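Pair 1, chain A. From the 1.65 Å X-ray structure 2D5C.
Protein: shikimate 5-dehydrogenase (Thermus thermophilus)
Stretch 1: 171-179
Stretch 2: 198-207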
# COMPACT_ATOMS: atom_id res chain seq x y z
N GLU A 171 18.96 -10.62 -36.55
CA GLU A 171 17.85 -9.90 -37.17
C GLU A 171 17.08 -9.00 -36.20
O GLU A 171 16.12 -8.33 -36.60
CB GLU A 171 16.89 -10.88 -37.82
CG GLU A 171 17.53 -11.70 -38.92
CD GLU A 171 16.76 -12.96 -39.22
OE1 GLU A 171 15.54 -12.87 -39.44
OE2 GLU A 171 17.38 -14.05 -39.23
N ALA A 172 17.48 -8.98 -34.94
CA ALA A 172 16.80 -8.14 -33.96
C ALA A 172 17.32 -6.72 -34.06
O ALA A 172 18.45 -6.50 -34.51
CB ALA A 172 17.04 -8.67 -32.55
N ARG A 173 16.50 -5.75 -33.67
CA ARG A 173 16.89 -4.34 -33.68
C ARG A 173 17.17 -3.87 -32.27
O ARG A 173 17.86 -2.86 -32.06
CB ARG A 173 15.80 -3.48 -34.31
CG ARG A 173 15.82 -3.54 -35.82
CD ARG A 173 17.11 -2.92 -36.37
NE ARG A 173 17.51 -3.51 -37.64
CZ ARG A 173 18.32 -4.55 -37.77
NH1 ARG A 173 18.84 -5.14 -36.70
NH2 ARG A 173 18.61 -5.03 -38.98
N LEU A 174 16.63 -4.59 -31.29
CA LEU A 174 16.85 -4.28 -29.89
C LEU A 174 17.17 -5.61 -29.23
O LEU A 174 16.39 -6.55 -29.32
CB LEU A 174 15.60 -3.69 -29.24
CG LEU A 174 15.70 -3.45 -27.73
CD1 LEU A 174 16.86 -2.50 -27.43
CD2 LEU A 174 14.39 -2.90 -27.22
N LEU A 175 18.32 -5.69 -28.57
CA LEU A 175 18.72 -6.92 -27.91
C LEU A 175 18.88 -6.63 -26.42
O LEU A 175 19.58 -5.69 -26.05
CB LEU A 175 20.06 -7.39 -28.52
CG LEU A 175 20.70 -8.69 -28.07
CD1 LEU A 175 19.75 -9.86 -28.30
CD2 LEU A 175 21.99 -8.86 -28.87
N VAL A 176 18.22 -7.42 -25.57
CA VAL A 176 18.31 -7.19 -24.14
C VAL A 176 18.84 -8.42 -23.42
O VAL A 176 18.29 -9.52 -23.57
CB VAL A 176 16.92 -6.85 -23.53
CG1 VAL A 176 17.04 -6.61 -22.03
CG2 VAL A 176 16.33 -5.62 -24.20
N ASN A 177 19.92 -8.27 -22.66
CA ASN A 177 20.41 -9.42 -21.91
C ASN A 177 19.72 -9.48 -20.57
O ASN A 177 19.94 -8.62 -19.72
CB ASN A 177 21.91 -9.38 -21.68
CG ASN A 177 22.37 -10.51 -20.78
OD1 ASN A 177 21.92 -11.66 -20.93
ND2 ASN A 177 23.27 -10.21 -19.84
N ALA A 178 18.87 -10.49 -20.39
CA ALA A 178 18.15 -10.71 -19.14
C ALA A 178 18.60 -12.04 -18.55
O ALA A 178 17.87 -12.66 -17.77
CB ALA A 178 16.63 -10.69 -19.39
N THR A 179 19.79 -12.50 -18.93
CA THR A 179 20.32 -13.74 -18.38
C THR A 179 21.34 -13.28 -17.35
O THR A 179 21.63 -12.09 -17.25
CB THR A 179 21.10 -14.59 -19.42
OG1 THR A 179 22.37 -13.98 -19.70
CG2 THR A 179 20.31 -14.74 -20.71
N GLU A 198 24.12 -6.06 -37.01
CA GLU A 198 25.08 -5.01 -37.42
C GLU A 198 24.51 -3.60 -37.17
O GLU A 198 25.19 -2.60 -37.36
CB GLU A 198 25.48 -5.16 -38.90
CG GLU A 198 26.16 -6.48 -39.33
CD GLU A 198 27.59 -6.65 -38.85
OE1 GLU A 198 28.36 -5.65 -38.78
OE2 GLU A 198 27.95 -7.81 -38.58
N GLU A 199 23.24 -3.54 -36.74
CA GLU A 199 22.61 -2.26 -36.43
C GLU A 199 21.49 -2.40 -35.41
O GLU A 199 20.82 -3.43 -35.34
CB GLU A 199 22.04 -1.61 -37.70
CG GLU A 199 20.73 -2.21 -38.17
CD GLU A 199 20.01 -1.32 -39.18
OE1 GLU A 199 20.30 -1.43 -40.39
OE2 GLU A 199 19.14 -0.52 -38.76
N GLY A 200 21.29 -1.36 -34.61
CA GLY A 200 20.25 -1.39 -33.60
C GLY A 200 20.75 -0.96 -32.23
O GLY A 200 21.65 -0.12 -32.13
N ALA A 201 20.16 -1.52 -31.17
CA ALA A 201 20.54 -1.18 -29.81
C ALA A 201 20.61 -2.42 -28.90
O ALA A 201 20.03 -3.47 -29.20
CB ALA A 201 19.53 -0.17 -29.22
N ALA A 202 21.35 -2.29 -27.79
CA ALA A 202 21.49 -3.39 -26.83
C ALA A 202 21.44 -2.85 -25.41
O ALA A 202 21.96 -1.76 -25.12
CB ALA A 202 22.81 -4.13 -27.06
N VAL A 203 20.79 -3.60 -24.53
CA VAL A 203 20.67 -3.22 -23.13
C VAL A 203 21.03 -4.42 -22.28
O VAL A 203 20.64 -5.54 -22.60
CB VAL A 203 19.22 -2.79 -22.80
CG1 VAL A 203 19.12 -2.37 -21.34
CG2 VAL A 203 18.79 -1.65 -23.74
N ASP A 204 21.81 -4.20 -21.22
CA ASP A 204 22.21 -5.30 -20.34
C ASP A 204 21.70 -5.01 -18.93
O ASP A 204 21.92 -3.93 -18.40
CB ASP A 204 23.75 -5.46 -20.32
CG ASP A 204 24.20 -6.83 -19.81
OD1 ASP A 204 23.41 -7.50 -19.11
OD2 ASP A 204 25.36 -7.25 -20.09
N LEU A 205 20.98 -5.97 -18.34
CA LEU A 205 20.47 -5.81 -16.99
C LEU A 205 21.59 -6.06 -15.97
O LEU A 205 21.51 -5.59 -14.84
CB LEU A 205 19.31 -6.78 -16.72
CG LEU A 205 18.12 -6.73 -17.68
CD1 LEU A 205 16.91 -7.44 -17.06
CD2 LEU A 205 17.77 -5.30 -17.99
N VAL A 206 22.61 -6.81 -16.38
CA VAL A 206 23.76 -7.08 -15.51
C VAL A 206 24.56 -5.79 -15.44
O VAL A 206 24.88 -5.19 -16.48
CB VAL A 206 24.68 -8.18 -16.10
CG1 VAL A 206 26.00 -8.25 -15.30
CG2 VAL A 206 23.98 -9.54 -16.06
N TYR A 207 24.86 -5.34 -14.22
CA TYR A 207 25.64 -4.12 -14.04
C TYR A 207 26.90 -4.34 -13.18
O TYR A 207 27.49 -3.39 -12.68
CB TYR A 207 24.77 -2.99 -13.47
CG TYR A 207 24.06 -3.33 -12.18
CD1 TYR A 207 24.75 -3.38 -10.98
CD2 TYR A 207 22.70 -3.64 -12.18
CE1 TYR A 207 24.10 -3.72 -9.79
CE2 TYR A 207 22.04 -3.98 -11.01
CZ TYR A 207 22.74 -4.02 -9.82
OH TYR A 207 22.09 -4.36 -8.66

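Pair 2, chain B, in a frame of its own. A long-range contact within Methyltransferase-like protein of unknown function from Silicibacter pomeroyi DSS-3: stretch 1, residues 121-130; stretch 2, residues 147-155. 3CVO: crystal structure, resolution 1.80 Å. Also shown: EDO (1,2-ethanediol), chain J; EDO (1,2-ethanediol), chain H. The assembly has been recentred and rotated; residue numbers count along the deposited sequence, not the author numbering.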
# COMPACT_ATOMS: atom_id res chain seq x y z
N ARG B 121 -11.07 14.94 12.88
CA ARG B 121 -10.54 16.28 13.11
C ARG B 121 -9.05 16.26 12.80
O ARG B 121 -8.31 15.42 13.29
CB ARG B 121 -10.73 16.69 14.59
CG ARG B 121 -12.18 16.61 15.13
CD ARG B 121 -12.91 17.92 15.11
NE ARG B 121 -12.16 19.04 15.69
CZ ARG B 121 -12.23 19.43 16.96
NH1 ARG B 121 -13.01 18.78 17.82
NH2 ARG B 121 -11.50 20.47 17.37
N HIS B 122 -8.61 17.20 11.99
CA HIS B 122 -7.19 17.26 11.61
C HIS B 122 -6.33 17.52 12.86
O HIS B 122 -6.55 18.47 13.60
CB HIS B 122 -6.91 18.37 10.58
CG HIS B 122 -5.60 18.23 9.87
ND1 HIS B 122 -4.38 18.31 10.51
CD2 HIS B 122 -5.33 18.05 8.55
CE1 HIS B 122 -3.41 18.16 9.62
NE2 HIS B 122 -3.96 17.99 8.43
N PRO B 123 -5.33 16.67 13.06
CA PRO B 123 -4.48 16.84 14.25
C PRO B 123 -3.56 18.01 14.11
O PRO B 123 -3.27 18.47 12.99
CB PRO B 123 -3.65 15.54 14.30
CG PRO B 123 -4.15 14.68 13.27
CD PRO B 123 -5.10 15.41 12.36
N ASP B 124 -3.15 18.48 15.28
CA ASP B 124 -2.09 19.47 15.42
C ASP B 124 -0.80 18.80 15.81
O ASP B 124 0.27 19.23 15.41
CB ASP B 124 -2.48 20.47 16.47
CG ASP B 124 -3.74 21.24 16.11
OD1 ASP B 124 -3.80 21.70 14.96
OD2 ASP B 124 -4.66 21.35 16.94
N VAL B 125 -0.92 17.75 16.61
CA VAL B 125 0.21 16.90 17.01
C VAL B 125 -0.14 15.44 16.85
O VAL B 125 -1.27 15.02 17.08
CB VAL B 125 0.69 17.19 18.49
CG1 VAL B 125 -0.36 16.74 19.50
CG2 VAL B 125 2.00 16.49 18.77
N VAL B 126 0.84 14.68 16.38
CA VAL B 126 0.74 13.22 16.30
C VAL B 126 1.85 12.58 17.10
O VAL B 126 3.04 12.91 16.97
CB VAL B 126 0.81 12.69 14.83
CG1 VAL B 126 0.77 11.12 14.76
CG2 VAL B 126 -0.31 13.33 13.99
N LEU B 127 1.45 11.64 17.93
CA LEU B 127 2.41 10.83 18.66
C LEU B 127 2.47 9.40 18.13
O LEU B 127 1.47 8.73 18.04
CB LEU B 127 2.03 10.75 20.15
CG LEU B 127 2.89 9.79 20.99
CD1 LEU B 127 4.37 10.27 21.05
CD2 LEU B 127 2.32 9.58 22.41
N VAL B 128 3.67 9.01 17.74
CA VAL B 128 3.95 7.67 17.25
C VAL B 128 4.59 6.86 18.39
O VAL B 128 5.77 7.02 18.74
CB VAL B 128 4.79 7.67 15.94
CG1 VAL B 128 5.24 6.25 15.56
CG2 VAL B 128 3.98 8.32 14.79
N ASP B 129 3.78 6.05 19.06
CA ASP B 129 4.28 5.34 20.22
C ASP B 129 3.60 3.97 20.37
O ASP B 129 3.41 3.50 21.46
CB ASP B 129 4.09 6.23 21.49
CG ASP B 129 4.75 5.69 22.73
OD1 ASP B 129 5.80 5.04 22.60
OD2 ASP B 129 4.25 5.97 23.84
N GLY B 130 3.24 3.36 19.25
CA GLY B 130 2.59 2.05 19.28
C GLY B 130 3.24 1.08 18.32
O GLY B 130 4.44 0.93 18.31
N PRO B 147 0.55 21.47 8.01
CA PRO B 147 1.67 20.99 8.82
C PRO B 147 1.25 20.56 10.21
O PRO B 147 0.33 21.12 10.80
CB PRO B 147 2.60 22.20 8.91
CG PRO B 147 2.30 22.96 7.69
CD PRO B 147 0.82 22.82 7.47
N VAL B 148 1.94 19.54 10.67
CA VAL B 148 1.83 19.05 12.06
C VAL B 148 3.19 18.82 12.71
O VAL B 148 4.25 18.74 12.06
CB VAL B 148 0.98 17.78 12.17
CG1 VAL B 148 -0.37 17.97 11.51
CG2 VAL B 148 1.70 16.56 11.59
N THR B 149 3.15 18.76 14.04
CA THR B 149 4.25 18.19 14.82
C THR B 149 4.00 16.72 15.00
O THR B 149 2.90 16.30 15.35
CB THR B 149 4.38 18.85 16.21
OG1 THR B 149 4.67 20.22 16.02
CG2 THR B 149 5.49 18.19 17.05
N LEU B 150 5.03 15.95 14.70
CA LEU B 150 5.04 14.50 14.97
C LEU B 150 6.13 14.17 15.94
O LEU B 150 7.28 14.56 15.82
CB LEU B 150 5.14 13.68 13.66
CG LEU B 150 4.96 12.17 13.89
CD1 LEU B 150 4.15 11.53 12.75
CD2 LEU B 150 6.26 11.42 14.09
N LEU B 151 5.73 13.48 17.01
CA LEU B 151 6.66 13.02 18.02
C LEU B 151 6.80 11.50 17.88
O LEU B 151 5.81 10.77 17.88
CB LEU B 151 6.15 13.36 19.43
CG LEU B 151 5.80 14.82 19.75
CD1 LEU B 151 5.20 14.96 21.15
CD2 LEU B 151 7.03 15.75 19.52
N PHE B 152 8.01 11.05 17.70
CA PHE B 152 8.26 9.64 17.43
C PHE B 152 9.12 9.13 18.60
O PHE B 152 10.31 9.45 18.72
CB PHE B 152 8.97 9.53 16.08
CG PHE B 152 9.07 8.13 15.47
CD1 PHE B 152 9.43 7.04 16.22
CD2 PHE B 152 8.83 7.94 14.11
CE1 PHE B 152 9.57 5.79 15.64
CE2 PHE B 152 8.98 6.70 13.52
CZ PHE B 152 9.34 5.61 14.30
N ASP B 153 8.52 8.33 19.45
CA ASP B 153 9.23 7.83 20.62
C ASP B 153 10.14 6.64 20.29
O ASP B 153 9.85 5.85 19.38
CB ASP B 153 8.29 7.45 21.74
CG ASP B 153 8.97 7.46 23.10
OD1 ASP B 153 10.08 8.05 23.29
OD2 ASP B 153 8.36 6.88 24.02
N ASP B 154 11.26 6.58 21.02
CA ASP B 154 12.23 5.49 20.87
C ASP B 154 12.76 5.48 19.48
O ASP B 154 12.93 4.43 18.88
CB ASP B 154 11.53 4.14 21.08
CG ASP B 154 10.81 4.07 22.40
OD1 ASP B 154 11.53 4.03 23.43
OD2 ASP B 154 9.54 4.11 22.42
N TYR B 155 12.97 6.67 18.95
CA TYR B 155 13.41 6.85 17.55
C TYR B 155 14.81 6.32 17.26
O TYR B 155 15.07 5.78 16.19
CB TYR B 155 13.31 8.31 17.14
CG TYR B 155 13.60 8.54 15.66
CD1 TYR B 155 12.75 8.10 14.65
CD2 TYR B 155 14.74 9.22 15.28
CE1 TYR B 155 13.04 8.32 13.33
CE2 TYR B 155 15.02 9.47 13.96
CZ TYR B 155 14.18 9.02 12.99
OH TYR B 155 14.49 9.29 11.67
C1 EDO J . -10.47 20.08 11.12
O1 EDO J . -10.66 18.95 10.25
C2 EDO J . -11.58 20.15 12.16
O2 EDO J . -11.03 20.65 13.39
C1 EDO H . -7.71 12.50 14.05
O1 EDO H . -7.42 13.64 14.89
C2 EDO H . -8.95 11.75 14.49
O2 EDO H . -10.11 12.57 14.34

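Both pairs are two neighbouring parallel strands joined edge to edge, and 14 central residues superpose with an RMSD of 0.6 Å. The strand axes approach to 4.6 Å in pair 1 and 4.7 Å in pair 2, with angles of 13° and 16° between their directions. The same ladder of five backbone hydrogen bonds holds each pair. In pair 1 it runs from A:Ala201 N to A:Arg173 O (2.8 Å) through to A:Leu205 N to A:Asn177 O (3.2 Å); in pair 2 it runs from B:Thr149 N to B:Asp124 O (3.2 Å) through to B:Asp153 N to B:Val128 O (3.1 Å). These bonds join backbone atoms, and the side chains at the matched positions differ.

On one face, A:Leu174 and A:Val176 with A:Ala201 and A:Val203 match B:Val125 and B:Leu127 with B:Thr149 and B:Leu151. In pair 1 the long A:Leu174 reaches over small A:Ala201, CD1 to CB 4.0 Å, and on to A:Val203, CD1 to CG2 4.3 Å. Pair 2 places shorter B:Val125 there, and its CG2 lies 4.3 Å from CG of the larger B:Leu151. The next position reverses the sizes: A:Val176 CG2 meets A:Val203 CB at 4.3 Å, whereas B:Leu127 CD1 reaches B:Leu151 CB at 3.9 Å. Beta-branched valine suits the extended backbone, while leucine adds reach. B:Thr149 is beta-branched like valine, with a hydroxyl in place of one methyl, and OG1 is hydrogen-bonded elsewhere in the structure.

The other face diverges more. A:Leu175 and A:Ala202 match B:Val126 and B:Leu150: a long leucine stands beside a small alanine in pair 1, a short valine beside a long leucine in pair 2, so the large partner changes strand. B:Leu150 sends CD1 to within 4.0 Å of B:Val126 CG1 and 3.8 Å of B:Val128 CG2, so that one methyl touches both valines of this face. At the next bridge on this face, A:Asn177 and A:Asp204 replace B:Val128 and B:Phe152. The pair 1 solution is polar: A:Asn177 ND2 donates to A:Asp204 OD1 at 2.8 Å, and the same OD1 accepts from A:Val206 N at 2.9 Å. An amide suits this place because it can donate and accept; A:Asn177 OD1 takes the backbone N of A:Thr179 at 3.0 Å, so these buried groups do not go unpaired. In pair 2 the contact is apolar. B:Val128 CG1 sits 4.1 Å from the centroid of the B:Phe152 ring, almost on its normal, a CH-pi contact in which the flat ring offers its face to a compact methyl.

Where the strands end, A:Ala178 and A:Leu205 match B:Asp129 and B:Asp153. A:Ala178 CB touches A:Leu205 CD1 at 4.0 Å, a small apolar closure. B:Asp129 OD1 instead approaches B:Asp153 OD2 at 3.5 Å, a meeting of like charges, although both B:Asp153 carboxylate oxygens are hydrogen-bonded elsewhere in the structure.

At the entrance, A:Gly200 matches B:Val148 more loosely; their CA atoms fall 1.7 Å apart after superposition. An ideal CB on A:Gly200 would lie 2.3 Å from A:Arg173 O, so glycine is required, whereas B:Val148 points toward the other stretch, its CG1 3.3 Å from B:Pro123 O in the loop before the strand.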